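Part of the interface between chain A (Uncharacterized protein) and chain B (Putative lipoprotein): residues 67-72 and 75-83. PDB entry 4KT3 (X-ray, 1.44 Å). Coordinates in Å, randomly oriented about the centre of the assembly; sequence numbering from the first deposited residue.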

# COMPACT_ATOMS: atom_id res chain seq x y z
N ALA A 67 -6.13 5.01 1.30
CA ALA A 67 -4.71 4.99 0.93
C ALA A 67 -4.08 3.63 1.24
O ALA A 67 -3.25 3.13 0.47
CB ALA A 67 -3.96 6.09 1.65
N GLN A 68 -4.42 3.06 2.39
CA GLN A 68 -3.98 1.73 2.79
C GLN A 68 -4.48 0.64 1.83
O GLN A 68 -3.72 -0.23 1.41
CB GLN A 68 -4.51 1.47 4.20
CG GLN A 68 -4.62 0.00 4.64
CD GLN A 68 -3.28 -0.67 4.89
OE1 GLN A 68 -2.25 -0.25 4.37
NE2 GLN A 68 -3.31 -1.73 5.69
N GLU A 69 -5.76 0.68 1.49
CA GLU A 69 -6.34 -0.40 0.69
C GLU A 69 -5.92 -0.34 -0.76
O GLU A 69 -5.79 -1.38 -1.42
CB GLU A 69 -7.86 -0.37 0.76
CG GLU A 69 -8.45 -0.55 2.17
CD GLU A 69 -8.09 -1.89 2.76
OE1 GLU A 69 -8.51 -2.92 2.18
OE2 GLU A 69 -7.41 -1.89 3.79
N SER A 70 -5.73 0.88 -1.27
CA SER A 70 -5.47 1.11 -2.69
C SER A 70 -4.03 1.44 -3.06
O SER A 70 -3.76 1.73 -4.21
CB SER A 70 -6.38 2.24 -3.20
OG SER A 70 -5.95 3.52 -2.75
N GLN A 71 -3.14 1.43 -2.07
CA GLN A 71 -1.75 1.81 -2.27
C GLN A 71 -1.71 3.21 -2.91
O GLN A 71 -1.08 3.46 -3.95
CB GLN A 71 -1.00 0.78 -3.12
CG GLN A 71 -0.89 -0.61 -2.45
CD GLN A 71 -2.22 -1.36 -2.38
OE1 GLN A 71 -2.67 -1.79 -1.30
NE2 GLN A 71 -2.84 -1.52 -3.53
N TYR A 72 -2.39 4.13 -2.24
CA TYR A 72 -2.50 5.51 -2.69
C TYR A 72 -2.95 5.55 -4.15
O TYR A 72 -2.42 6.30 -4.98
CB TYR A 72 -1.20 6.27 -2.46
CG TYR A 72 -0.95 6.69 -1.01
CD1 TYR A 72 -1.38 7.92 -0.56
CD2 TYR A 72 -0.26 5.86 -0.12
CE1 TYR A 72 -1.15 8.33 0.75
CE2 TYR A 72 -0.02 6.27 1.21
CZ TYR A 72 -0.46 7.52 1.61
OH TYR A 72 -0.23 7.99 2.89
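Chain B (75-83) GATEYWGLF

Chain B runs largely extended across the C-terminal end of a chain A helix and the turn that follows it, but W80(B), at phi/psi -109/-19, departs from extended geometry. A76(B) and T77(B) approach E69(A), Y79(B) is the centre of the contact, and L82(B) reaches Q71(A), so the two stretches advance in the same sense. The CA atoms of E69(A) and Y79(B) are 6.6 Å apart and those of Q71(A) and L82(B) 6.9 Å, a spacing that is bridged by side chains. In the strand, Y79(B) and L82(B) point toward chain A, whereas E78(B) and W80(B) point away and are joined to each other by a hydrogen bond from W80(B) NE1 to E78(B) OE2 (2.9 Å).

A67(A) is out of reach of the chain B stretch, but its O accepts a hydrogen bond from Y72(A) N (3.0 Å), which ties the turn back to the helix. Q68(A), with chi1 t, brings its amide to the strand backbone, where NE2 donates to Y79(B) O at 2.9 Å. A water extends this link: it accepts from Q68(A) NE2 and Y79(B) N (both 3.0 Å) and donates to E69(A) OE2 (2.7 Å). E69(A) folds its side chain (chi1 m, chi2 m) so that OE1 comes 2.6 Å from T77(B) O; two oxygens this close suggest a protonated acid. Its backbone O also lies 3.2 Å from Y79(B) CE2. S70(A) points away from the chain B stretch and does not contact it. Q71(A), the first residue to leave helical phi/psi, has positive phi (54°). Its side-chain end covers one face of the Y79(B) ring, and its CG packs 3.8 Å from L82(B) CD1. Y72(A), also at positive phi, makes no close contact with this stretch.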

# COMPACT_ATOMS: atom_id res chain seq x y z
N GLY B 75 -14.26 -8.64 5.47
CA GLY B 75 -15.09 -8.04 4.45
C GLY B 75 -14.30 -7.28 3.40
O GLY B 75 -14.89 -6.76 2.46
N ALA B 76 -12.97 -7.26 3.55
CA ALA B 76 -12.09 -6.51 2.65
C ALA B 76 -10.68 -7.06 2.75
O ALA B 76 -10.34 -7.76 3.71
CB ALA B 76 -12.09 -5.02 3.03
N THR B 77 -9.86 -6.76 1.75
CA THR B 77 -8.47 -7.17 1.79
C THR B 77 -7.76 -6.46 2.94
O THR B 77 -8.03 -5.30 3.24
CB THR B 77 -7.77 -6.88 0.45
OG1 THR B 77 -8.57 -7.38 -0.62
CG2 THR B 77 -6.38 -7.51 0.40
N GLU B 78 -6.83 -7.18 3.56
CA GLU B 78 -6.01 -6.61 4.61
C GLU B 78 -4.59 -6.46 4.07
O GLU B 78 -4.03 -7.42 3.53
CB GLU B 78 -6.01 -7.54 5.83
CG GLU B 78 -5.13 -7.10 6.98
CD GLU B 78 -5.28 -7.99 8.21
OE1 GLU B 78 -6.42 -8.41 8.51
OE2 GLU B 78 -4.26 -8.31 8.86
N TYR B 79 -4.00 -5.28 4.22
CA TYR B 79 -2.66 -5.04 3.68
C TYR B 79 -1.62 -4.91 4.79
O TYR B 79 -1.87 -4.29 5.83
CB TYR B 79 -2.67 -3.82 2.76
CG TYR B 79 -3.55 -4.04 1.56
CD1 TYR B 79 -3.06 -4.66 0.41
CD2 TYR B 79 -4.90 -3.68 1.58
CE1 TYR B 79 -3.88 -4.88 -0.68
CE2 TYR B 79 -5.71 -3.89 0.50
CZ TYR B 79 -5.20 -4.50 -0.63
OH TYR B 79 -6.02 -4.69 -1.70
N TRP B 80 -0.48 -5.53 4.58
CA TRP B 80 0.56 -5.62 5.59
C TRP B 80 1.77 -4.75 5.24
O TRP B 80 2.60 -4.45 6.10
CB TRP B 80 1.01 -7.07 5.73
CG TRP B 80 -0.03 -7.99 6.32
CD1 TRP B 80 -1.14 -7.63 7.02
CD2 TRP B 80 -0.04 -9.42 6.26
NE1 TRP B 80 -1.85 -8.76 7.40
CE2 TRP B 80 -1.19 -9.86 6.94
CE3 TRP B 80 0.81 -10.36 5.68
CZ2 TRP B 80 -1.51 -11.22 7.06
CZ3 TRP B 80 0.50 -11.70 5.81
CH2 TRP B 80 -0.65 -12.12 6.49
N GLY B 81 1.91 -4.39 3.97
CA GLY B 81 3.02 -3.55 3.57
C GLY B 81 2.91 -3.01 2.16
O GLY B 81 2.29 -3.61 1.29
N LEU B 82 3.55 -1.86 1.95
CA LEU B 82 3.73 -1.27 0.63
C LEU B 82 5.23 -1.00 0.53
O LEU B 82 5.78 -0.27 1.34
CB LEU B 82 2.95 0.05 0.49
CG LEU B 82 3.18 0.82 -0.82
CD1 LEU B 82 2.84 -0.01 -2.05
CD2 LEU B 82 2.36 2.13 -0.84
N PHE B 83 5.87 -1.62 -0.45
CA PHE B 83 7.33 -1.61 -0.55
C PHE B 83 7.79 -1.02 -1.86
O PHE B 83 7.12 -1.16 -2.89
CB PHE B 83 7.86 -3.05 -0.45
CG PHE B 83 7.45 -3.76 0.81
CD1 PHE B 83 6.29 -4.52 0.84
CD2 PHE B 83 8.21 -3.64 1.96
CE1 PHE B 83 5.90 -5.17 2.01
CE2 PHE B 83 7.83 -4.30 3.14
CZ PHE B 83 6.68 -5.06 3.16
O HOH W 1 -5.85 -3.30 5.56